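Glutamyl-tRNA synthetase (Methanothermobacter thermautotrophicus, PDB 3AII) probably catalyses the ATP-dependent activation of glutamate and its transfer to the acceptor end of tRNA, as a non-discriminating archaeal enzyme of class I. Local coordinates at residues 141-145 and 146-150; 194-197 and 198-201. All coordinates share one frame; numbering follows the deposited sequence.

Interaction 1: 141-145 and 146-150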
ATOM      1  N   ARG A 141      19.977  -3.784   9.450  1.00 16.89           N
ATOM      2  CA  ARG A 141      20.074  -2.375   9.059  1.00 19.41           C
ATOM      3  C   ARG A 141      18.853  -1.847   8.322  1.00 25.15           C
ATOM      4  O   ARG A 141      18.759  -0.644   8.067  1.00 25.51           O
ATOM      5  CB  ARG A 141      21.323  -2.136   8.209  1.00 20.36           C
ATOM      6  CG  ARG A 141      22.626  -2.350   8.969  1.00 23.69           C
ATOM      7  CD  ARG A 141      23.830  -1.800   8.217  1.00 31.40           C
ATOM      8  NE  ARG A 141      25.061  -1.982   8.984  1.00 27.90           N
ATOM      9  CZ  ARG A 141      25.941  -2.957   8.774  1.00 20.80           C
ATOM     10  NH1 ARG A 141      25.750  -3.831   7.792  1.00 20.90           N
ATOM     11  NH2 ARG A 141      27.026  -3.035   9.526  1.00 22.29           N
ATOM     12  N   ARG A 142      17.926  -2.736   7.976  1.00 22.53           N
ATOM     13  CA  ARG A 142      16.754  -2.354   7.190  1.00 25.10           C
ATOM     14  C   ARG A 142      15.452  -2.507   7.964  1.00 34.51           C
ATOM     15  O   ARG A 142      14.376  -2.568   7.373  1.00 32.20           O
ATOM     16  CB  ARG A 142      16.672  -3.173   5.903  1.00 27.35           C
ATOM     17  CG  ARG A 142      17.966  -3.196   5.101  1.00 54.37           C
ATOM     18  CD  ARG A 142      18.244  -1.863   4.420  1.00 66.83           C
ATOM     19  NE  ARG A 142      19.652  -1.719   4.055  1.00 61.96           N
ATOM     20  CZ  ARG A 142      20.254  -2.407   3.090  1.00 81.87           C
ATOM     21  NH1 ARG A 142      19.577  -3.304   2.383  1.00 79.18           N
ATOM     22  NH2 ARG A 142      21.539  -2.204   2.834  1.00 88.78           N
ATOM     23  N   VAL A 143      15.548  -2.578   9.284  1.00 22.41           N
ATOM     24  CA  VAL A 143      14.351  -2.713  10.100  1.00 25.12           C
ATOM     25  C   VAL A 143      13.846  -1.372  10.617  1.00 33.06           C
ATOM     26  O   VAL A 143      14.592  -0.600  11.224  1.00 26.91           O
ATOM     27  CB  VAL A 143      14.599  -3.622  11.300  1.00 23.21           C
ATOM     28  CG1 VAL A 143      13.388  -3.606  12.223  1.00 21.00           C
ATOM     29  CG2 VAL A 143      14.934  -5.044  10.830  1.00 22.39           C
ATOM     30  N   ASP A 144      12.569  -1.106  10.375  1.00 23.33           N
ATOM     31  CA  ASP A 144      11.896   0.034  10.977  1.00 23.33           C
ATOM     32  C   ASP A 144      11.094  -0.474  12.167  1.00 26.85           C
ATOM     33  O   ASP A 144      10.124  -1.214  12.006  1.00 23.33           O
ATOM     34  CB  ASP A 144      10.984   0.710   9.955  1.00 24.49           C
ATOM     35  CG  ASP A 144      10.320   1.949  10.502  1.00 35.87           C
ATOM     36  OD1 ASP A 144       9.569   2.597   9.748  1.00 32.29           O
ATOM     37  OD2 ASP A 144      10.544   2.273  11.684  1.00 34.76           O
ATOM     38  N   PRO A 145      11.518  -0.104  13.377  1.00 26.03           N
ATOM     39  CA  PRO A 145      10.923  -0.618  14.614  1.00 24.64           C
ATOM     40  C   PRO A 145       9.405  -0.441  14.649  1.00 27.34           C
ATOM     41  O   PRO A 145       8.705  -1.281  15.207  1.00 24.24           O
ATOM     42  CB  PRO A 145      11.567   0.254  15.695  1.00 33.20           C
ATOM     43  CG  PRO A 145      12.822   0.732  15.100  1.00 28.90           C
ATOM     44  CD  PRO A 145      12.569   0.893  13.640  1.00 31.96           C
ATOM     45  N   GLU A 146       8.902   0.635  14.054  1.00 28.44           N
ATOM     46  CA  GLU A 146       7.471   0.910  14.095  1.00 34.52           C
ATOM     47  C   GLU A 146       6.659  -0.072  13.237  1.00 33.01           C
ATOM     48  O   GLU A 146       5.466  -0.279  13.472  1.00 23.40           O
ATOM     49  CB  GLU A 146       7.197   2.364  13.679  1.00 32.93           C
ATOM     50  CG  GLU A 146       7.637   2.684  12.255  1.00 46.62           C
ATOM     51  CD  GLU A 146       7.789   4.172  11.992  1.00 45.29           C
ATOM     52  OE1 GLU A 146       7.430   4.978  12.878  1.00 53.35           O
ATOM     53  OE2 GLU A 146       8.279   4.533  10.896  1.00 34.62           O
ATOM     54  N   ALA A 147       7.313  -0.687  12.256  1.00 26.06           N
ATOM     55  CA  ALA A 147       6.617  -1.567  11.323  1.00 24.20           C
ATOM     56  C   ALA A 147       6.042  -2.830  11.955  1.00 20.12           C
ATOM     57  O   ALA A 147       5.083  -3.402  11.437  1.00 22.22           O
ATOM     58  CB  ALA A 147       7.529  -1.931  10.148  1.00 23.40           C
ATOM     59  N   TYR A 148       6.634  -3.302  13.048  1.00 18.14           N
ATOM     60  CA  TYR A 148       6.129  -4.520  13.666  1.00 19.78           C
ATOM     61  C   TYR A 148       4.664  -4.371  14.055  1.00 22.08           C
ATOM     62  O   TYR A 148       3.882  -5.314  13.935  1.00 22.53           O
ATOM     63  CB  TYR A 148       6.948  -4.908  14.898  1.00 20.01           C
ATOM     64  CG  TYR A 148       8.359  -5.343  14.565  1.00 20.47           C
ATOM     65  CD1 TYR A 148       8.616  -6.618  14.083  1.00 19.11           C
ATOM     66  CD2 TYR A 148       9.423  -4.470  14.722  1.00 21.94           C
ATOM     67  CE1 TYR A 148       9.908  -7.017  13.779  1.00 19.11           C
ATOM     68  CE2 TYR A 148      10.708  -4.853  14.422  1.00 24.50           C
ATOM     69  CZ  TYR A 148      10.949  -6.122  13.949  1.00 20.95           C
ATOM     70  OH  TYR A 148      12.242  -6.489  13.655  1.00 19.01           O
ATOM     71  N   ASP A 149       4.305  -3.194  14.544  1.00 19.42           N
ATOM     72  CA  ASP A 149       2.909  -2.943  14.896  1.00 21.26           C
ATOM     73  C   ASP A 149       2.083  -2.445  13.714  1.00 21.10           C
ATOM     74  O   ASP A 149       0.883  -2.719  13.635  1.00 20.16           O
ATOM     75  CB  ASP A 149       2.814  -1.954  16.055  1.00 22.81           C
ATOM     76  CG  ASP A 149       3.278  -2.553  17.373  1.00 39.78           C
ATOM     77  OD1 ASP A 149       3.154  -3.786  17.557  1.00 35.83           O
ATOM     78  OD2 ASP A 149       3.769  -1.784  18.226  1.00 42.44           O
ATOM     79  N   MET A 150       2.717  -1.719  12.797  1.00 17.72           N
ATOM     80  CA  MET A 150       1.978  -1.125  11.680  1.00 16.51           C
ATOM     81  C   MET A 150       1.463  -2.174  10.696  1.00 18.64           C
ATOM     82  O   MET A 150       0.337  -2.075  10.193  1.00 18.59           O
ATOM     83  CB  MET A 150       2.811  -0.074  10.935  1.00 23.54           C
ATOM     84  CG  MET A 150       3.098   1.185  11.731  1.00 21.78           C
ATOM     85  SD  MET A 150       3.906   2.425  10.697  1.00 29.48           S
ATOM     86  CE  MET A 150       5.301   1.501  10.065  1.00 45.43           C
TER
HETATM   87  O   HOH W   1       6.239  -1.829  16.283  1.00 31.70           O
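D144, E146 and A147 meet in a local turn-and-cap contact where the loop after strand 130-135 swings into helix 147-158 of the catalytic domain. A type I beta turn from D144 to A147 makes the bend, closed by A147 N donating to D144 O at 2.9 Å. The D144 side chain adds a weak capping bond: with CG anti to its own backbone N (chi1 -177°), the carboxylate is carried forward, and OD2 accepts from E146 N at 3.3 Å.

E146 folds back over this cap. Its CG sits between backbone N and carbonyl carbon (chi1 62°), which brings OE2 within 2.6 Å of D144 OD1, the two carboxylate planes 55° apart. Such closeness suggests a proton shared between the acids. W347 NE1 donates to E146 OE2 as well, while R336 lies at long, weak ion-pair range from D144.

Beyond the turn, Y148 reaches back across V143 at about a right angle, its CE2 3.7 Å from V143 CG1. P145 O lies in plane at the ring edge, 3.3 Å from Y148 CD2, and also takes a bond from a water that accepts from D149 N. The phenol OH is hydrogen-bonded to D137. With an alanine at Y148, D137 would probably lose its hydroxyl partner and V143 CG1 its aromatic neighbour. A backbone bond from D144 to P105 ties the turn to the predicted HIGH motif, and the whole is a type I turn leading into a helix, with a weak aspartate capping bond.

Interaction 2: 194-197 and 198-201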
ATOM      1  N   ARG A 194      38.396 -14.847  -0.582  1.00 31.98           N
ATOM      2  CA  ARG A 194      38.086 -13.472  -0.938  1.00 28.75           C
ATOM      3  C   ARG A 194      37.004 -13.534  -2.007  1.00 30.02           C
ATOM      4  O   ARG A 194      37.141 -14.268  -2.985  1.00 28.02           O
ATOM      5  CB  ARG A 194      39.329 -12.764  -1.479  1.00 43.02           C
ATOM      6  CG  ARG A 194      40.541 -12.862  -0.563  1.00 58.94           C
ATOM      7  CD  ARG A 194      40.296 -12.176   0.775  1.00 50.34           C
ATOM      8  NE  ARG A 194      41.122 -12.749   1.838  1.00 87.58           N
ATOM      9  CZ  ARG A 194      41.300 -12.199   3.036  1.00 82.54           C
ATOM     10  NH1 ARG A 194      40.721 -11.043   3.333  1.00 67.76           N
ATOM     11  NH2 ARG A 194      42.067 -12.800   3.939  1.00 44.92           N
ATOM     12  N   PRO A 195      35.917 -12.777  -1.818  1.00 25.76           N
ATOM     13  CA  PRO A 195      34.776 -12.851  -2.735  1.00 27.07           C
ATOM     14  C   PRO A 195      35.119 -12.775  -4.229  1.00 29.07           C
ATOM     15  O   PRO A 195      34.518 -13.517  -4.999  1.00 28.87           O
ATOM     16  CB  PRO A 195      33.912 -11.670  -2.301  1.00 29.31           C
ATOM     17  CG  PRO A 195      34.175 -11.570  -0.822  1.00 31.23           C
ATOM     18  CD  PRO A 195      35.627 -11.933  -0.643  1.00 30.33           C
ATOM     19  N   GLU A 196      36.041 -11.907  -4.639  1.00 29.68           N
ATOM     20  CA  GLU A 196      36.360 -11.785  -6.068  1.00 28.39           C
ATOM     21  C   GLU A 196      37.122 -12.995  -6.600  1.00 28.97           C
ATOM     22  O   GLU A 196      36.950 -13.395  -7.757  1.00 31.90           O
ATOM     23  CB  GLU A 196      37.142 -10.499  -6.358  1.00 29.88           C
ATOM     24  CG  GLU A 196      36.323  -9.234  -6.185  1.00 25.92           C
ATOM     25  CD  GLU A 196      35.088  -9.216  -7.062  1.00 35.71           C
ATOM     26  OE1 GLU A 196      34.067  -8.660  -6.619  1.00 32.68           O
ATOM     27  OE2 GLU A 196      35.130  -9.768  -8.183  1.00 48.68           O
ATOM     28  N   GLU A 197      37.968 -13.577  -5.758  1.00 29.99           N
ATOM     29  CA  GLU A 197      38.697 -14.775  -6.146  1.00 28.59           C
ATOM     30  C   GLU A 197      37.737 -15.961  -6.243  1.00 40.10           C
ATOM     31  O   GLU A 197      37.842 -16.782  -7.157  1.00 30.45           O
ATOM     32  CB  GLU A 197      39.831 -15.072  -5.165  1.00 32.19           C
ATOM     33  CG  GLU A 197      41.053 -15.700  -5.829  1.00 62.57           C
ATOM     34  CD  GLU A 197      41.488 -16.994  -5.166  1.00 80.28           C
ATOM     35  OE1 GLU A 197      41.794 -16.970  -3.953  1.00 90.57           O
ATOM     36  OE2 GLU A 197      41.532 -18.033  -5.859  1.00 62.77           O
ATOM     37  N   PHE A 198      36.792 -16.038  -5.309  1.00 28.90           N
ATOM     38  CA  PHE A 198      35.762 -17.066  -5.377  1.00 28.34           C
ATOM     39  C   PHE A 198      34.923 -16.919  -6.638  1.00 32.50           C
ATOM     40  O   PHE A 198      34.590 -17.904  -7.300  1.00 28.90           O
ATOM     41  CB  PHE A 198      34.836 -17.031  -4.149  1.00 28.33           C
ATOM     42  CG  PHE A 198      33.805 -18.119  -4.164  1.00 32.20           C
ATOM     43  CD1 PHE A 198      32.555 -17.902  -4.720  1.00 25.86           C
ATOM     44  CD2 PHE A 198      34.105 -19.376  -3.667  1.00 29.26           C
ATOM     45  CE1 PHE A 198      31.616 -18.913  -4.768  1.00 32.29           C
ATOM     46  CE2 PHE A 198      33.168 -20.394  -3.713  1.00 25.13           C
ATOM     47  CZ  PHE A 198      31.923 -20.158  -4.257  1.00 25.32           C
ATOM     48  N   ARG A 199      34.564 -15.681  -6.966  1.00 27.95           N
ATOM     49  CA  ARG A 199      33.715 -15.426  -8.120  1.00 30.53           C
ATOM     50  C   ARG A 199      34.393 -15.885  -9.408  1.00 29.11           C
ATOM     51  O   ARG A 199      33.751 -16.455 -10.294  1.00 31.29           O
ATOM     52  CB  ARG A 199      33.366 -13.935  -8.202  1.00 37.68           C
ATOM     53  CG  ARG A 199      32.455 -13.568  -9.361  1.00 38.82           C
ATOM     54  CD  ARG A 199      32.180 -12.075  -9.380  1.00 52.75           C
ATOM     55  NE  ARG A 199      31.386 -11.684 -10.541  1.00 73.89           N
ATOM     56  CZ  ARG A 199      30.904 -10.462 -10.736  1.00 91.30           C
ATOM     57  NH1 ARG A 199      31.130  -9.511  -9.841  1.00 77.69           N
ATOM     58  NH2 ARG A 199      30.192 -10.192 -11.823  1.00 91.50           N
ATOM     59  N   GLU A 200      35.695 -15.640  -9.506  1.00 29.03           N
ATOM     60  CA  GLU A 200      36.451 -16.027 -10.692  1.00 40.14           C
ATOM     61  C   GLU A 200      36.418 -17.547 -10.886  1.00 49.19           C
ATOM     62  O   GLU A 200      36.261 -18.039 -12.006  1.00 37.00           O
ATOM     63  CB  GLU A 200      37.892 -15.527 -10.585  1.00 43.64           C
ATOM     64  CG  GLU A 200      38.662 -15.551 -11.893  1.00 68.53           C
ATOM     65  CD  GLU A 200      40.079 -15.037 -11.737  1.00 87.38           C
ATOM     66  OE1 GLU A 200      40.716 -15.354 -10.710  1.00 78.35           O
ATOM     67  OE2 GLU A 200      40.556 -14.319 -12.642  1.00 90.46           O
ATOM     68  N   LEU A 201      36.556 -18.284  -9.789  1.00 36.77           N
ATOM     69  CA  LEU A 201      36.497 -19.744  -9.836  1.00 28.68           C
ATOM     70  C   LEU A 201      35.092 -20.192 -10.203  1.00 33.96           C
ATOM     71  O   LEU A 201      34.903 -21.017 -11.101  1.00 32.94           O
ATOM     72  CB  LEU A 201      36.900 -20.343  -8.488  1.00 29.07           C
ATOM     73  CG  LEU A 201      38.371 -20.244  -8.092  1.00 39.38           C
ATOM     74  CD1 LEU A 201      38.576 -20.729  -6.663  1.00 35.70           C
ATOM     75  CD2 LEU A 201      39.245 -21.035  -9.068  1.00 35.20           C
TER
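R194 and F198 start the first turn of helix 195-203, a short alpha-helix that follows directly on the zinc-binding residues C191 and C193. R194 holds the N-cap position, and its carbonyl oxygen takes F198 N at 2.9 Å in a bond that is nearly straight, with an N-H...O angle of 168°. Three more i to i+4 bonds follow: R199 N to P195 O, E200 N to E196 O and L201 N to E197 O, the last lengthening to 3.3 Å. P195 fits the first helical position, where its ring nitrogen has no hydrogen to give.

On the outer surface E196 and R199 run side by side, pointing the same way. R199 is fully extended from CG to NE, whereas E196 bends at chi2 (-58°), which keeps its carboxylate beside the arginine stem: OE2 lies 3.9 Å from R199 CD. At 4.3 Å from R199 NH1, E196 OE2 is too far for a salt bridge, though the opposite charges probably still attract; the carboxylate and guanidinium planes are 48° apart. E197 and L201, four residues apart, also lie side by side, and there E197 OE2 merely brushes the L201 CD1 methyl at 4.1 Å.

The inner side belongs to F198, the buried residue of the helix turn. Its ring packs on Y189 and C191 of strand 188-191 and on C193 and C208, with R236 making a cation-pi contact, and its side chain comes about 4 Å from the zinc ion that C191, C193, C208 and C210 bind. L201 also leans on C208 and on E206. In its own turn, L201 CG rests 3.6 Å from E197 O.

How the interactions relate
Both contacts begin a helix within the catalytic domain, yet they hold different elements: interaction 1 the turn into helix 147-158, interaction 2 the opening turns of helix 195-203. Their centres lie 35 Å apart and their nearest atoms about 14 Å apart, without touching. Interaction 1 is partly buried and sits nearer the middle of the chain; there a backbone turn bond is joined by a weak aspartate cap, a close pair of acids and a tyrosine ring. Interaction 2 is a surface contact about 40 Å from the chain centre, where backbone bonds carry the helix, charged side chains stay loosely matched, and one buried phenylalanine packs beside the zinc site.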